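Local coordinates for protein malate Synthase (Haloferax volcanii, PDB 3OYZ) that catalyses the magnesium-dependent Claisen condensation of acetyl-CoA with glyoxylate and the hydrolysis of the malyl-CoA intermediate to malate and CoA in the glyoxylate cycle, at residues L186-V191 / E211-T216. Sequence-based numbering, arbitrary orientation.
With PYR (pyruvic acid), chain C.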
# COMPACT_ATOMS: atom_id res chain seq x y z
N LEU A 186 -2.55 1.62 -18.15
CA LEU A 186 -1.69 0.85 -17.26
C LEU A 186 -2.61 -0.21 -16.72
O LEU A 186 -3.59 0.10 -16.00
CB LEU A 186 -1.21 1.71 -16.07
CG LEU A 186 -0.50 3.00 -16.53
CD1 LEU A 186 -0.12 3.82 -15.20
CD2 LEU A 186 0.69 2.62 -17.48
N VAL A 187 -2.29 -1.47 -17.03
CA VAL A 187 -3.30 -2.50 -16.77
C VAL A 187 -2.72 -3.53 -15.86
O VAL A 187 -1.69 -4.06 -16.18
CB VAL A 187 -3.71 -3.25 -18.10
CG1 VAL A 187 -4.82 -4.25 -17.86
CG2 VAL A 187 -4.12 -2.25 -19.17
N ASP A 188 -3.32 -3.86 -14.71
CA ASP A 188 -2.75 -4.91 -13.88
C ASP A 188 -2.89 -6.30 -14.49
O ASP A 188 -3.94 -6.61 -15.07
CB ASP A 188 -3.41 -4.91 -12.51
CG ASP A 188 -2.95 -3.71 -11.70
OD1 ASP A 188 -1.83 -3.27 -12.01
OD2 ASP A 188 -3.69 -3.19 -10.87
N GLY A 189 -1.86 -7.12 -14.30
CA GLY A 189 -1.92 -8.50 -14.69
C GLY A 189 -1.74 -9.38 -13.48
O GLY A 189 -0.66 -9.89 -13.26
N GLU A 190 -2.80 -9.60 -12.73
CA GLU A 190 -2.68 -10.28 -11.43
C GLU A 190 -2.11 -11.69 -11.51
O GLU A 190 -1.51 -12.13 -10.53
CB GLU A 190 -3.98 -10.27 -10.64
CG GLU A 190 -4.23 -9.04 -9.77
CD GLU A 190 -4.97 -7.92 -10.48
OE1 GLU A 190 -4.97 -7.97 -11.72
OE2 GLU A 190 -5.48 -6.97 -9.83
N VAL A 191 -2.24 -12.35 -12.66
CA VAL A 191 -1.88 -13.76 -12.72
C VAL A 191 -0.35 -13.88 -12.81
O VAL A 191 0.27 -14.51 -11.95
CB VAL A 191 -2.56 -14.53 -13.87
CG1 VAL A 191 -2.26 -16.00 -13.64
CG2 VAL A 191 -4.06 -14.32 -13.79
N GLU A 211 -2.99 -3.40 -2.81
CA GLU A 211 -1.94 -2.39 -2.99
C GLU A 211 -1.47 -2.24 -4.42
O GLU A 211 -1.21 -1.10 -4.86
CB GLU A 211 -0.68 -2.63 -2.13
CG GLU A 211 -0.99 -2.71 -0.63
CD GLU A 211 -1.45 -4.10 -0.15
OE1 GLU A 211 -1.65 -5.03 -0.99
OE2 GLU A 211 -1.65 -4.24 1.08
N LEU A 212 -1.41 -3.35 -5.15
CA LEU A 212 -1.08 -3.23 -6.57
C LEU A 212 -2.07 -2.32 -7.29
O LEU A 212 -1.67 -1.49 -8.08
CB LEU A 212 -1.01 -4.59 -7.26
CG LEU A 212 -0.83 -4.57 -8.76
CD1 LEU A 212 0.43 -3.87 -9.31
CD2 LEU A 212 -1.11 -5.94 -9.41
N ARG A 213 -3.36 -2.52 -7.02
CA ARG A 213 -4.41 -1.78 -7.69
C ARG A 213 -4.40 -0.33 -7.24
O ARG A 213 -4.47 0.54 -8.10
CB ARG A 213 -5.76 -2.48 -7.36
CG ARG A 213 -5.93 -3.85 -8.04
CD ARG A 213 -7.38 -4.35 -7.80
NE ARG A 213 -7.45 -5.03 -6.51
CZ ARG A 213 -8.39 -4.93 -5.58
NH1 ARG A 213 -9.50 -4.20 -5.72
NH2 ARG A 213 -8.23 -5.70 -4.51
N HIS A 214 -4.17 -0.10 -5.94
CA HIS A 214 -3.92 1.24 -5.46
C HIS A 214 -2.78 1.95 -6.21
O HIS A 214 -2.95 3.07 -6.71
CB HIS A 214 -3.65 1.33 -3.95
CG HIS A 214 -3.32 2.72 -3.50
ND1 HIS A 214 -4.30 3.63 -3.11
CD2 HIS A 214 -2.14 3.38 -3.41
CE1 HIS A 214 -3.71 4.75 -2.71
NE2 HIS A 214 -2.41 4.64 -2.92
N ASN A 215 -1.63 1.30 -6.26
CA ASN A 215 -0.46 1.87 -6.97
C ASN A 215 -0.61 2.08 -8.47
O ASN A 215 -0.06 3.06 -8.98
CB ASN A 215 0.76 1.00 -6.67
CG ASN A 215 1.08 0.98 -5.17
OD1 ASN A 215 0.56 1.78 -4.36
ND2 ASN A 215 1.75 -0.08 -4.76
N THR A 216 -1.41 1.23 -9.14
CA THR A 216 -1.61 1.35 -10.60
C THR A 216 -2.61 2.50 -10.82
O THR A 216 -2.40 3.36 -11.63
CB THR A 216 -2.22 0.07 -11.11
OG1 THR A 216 -1.26 -0.95 -10.76
CG2 THR A 216 -2.40 0.21 -12.70
C PYR C . -1.95 -11.74 -16.34
O PYR C . -0.74 -12.16 -16.30
OXT PYR C . -2.68 -11.60 -15.29
CA PYR C . -2.41 -11.29 -17.57
O3 PYR C . -1.63 -11.30 -18.61
CB PYR C . -3.77 -10.71 -17.69
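Asp188 and Thr216 meet tip to tip, and the polar part of the contact is centred on them. Thr216 OG1 lies 2.7 Å from Asp188 OD1 and is also within hydrogen-bonding distance of Leu212 O, one helical turn back. With CG anti to its own carbonyl carbon (chi1 -72°), Asp188 sends its carboxylate from the end of the strand to the helix. An alanine here would probably leave the Thr216 hydroxyl without its partner across the contact and open a gap beside Leu212.

Van der Waals contacts flank this pair. Leu212 comes tip to tip with Asp188, its CD1 3.6 Å from OD1, while Asp188 OD2 sits 3.6 Å from Arg213 CA, against the helix backbone. Further back along the strand, Leu186 CB receives Thr216 CG2 at 3.9 Å, an apolar contact.

Glu190 and Arg213 cross at about a right angle. The carboxylate oxygen Glu190 OE2 rests on the aliphatic part of Arg213, 3.6 Å from CG but 4.3 Å from NE, too far for a salt bridge. Glu190 instead forms a salt bridge with Arg244 and Arg213 one with Asp247, while Arg213 also hydrogen-bonds Asn248.

On the ligand side, Gly189 occupies the N-cap position of the next helix, and two residues on Val191 N donates a 2.8 Å hydrogen bond to OXT of pyruvate.

This is a beta-alpha unit of the TIM barrel: helix 210-223 runs antiparallel to strand 183-188, and the axes of segments 186-188 and 211-216 approach to 9.1 Å. The strand lies between parallel strands 152-157 and 226-229, and its C-terminal end leads straight into the pyruvate pocket, whereas His214, away from the strand, hydrogen-bonds Glu163 of the second subunit.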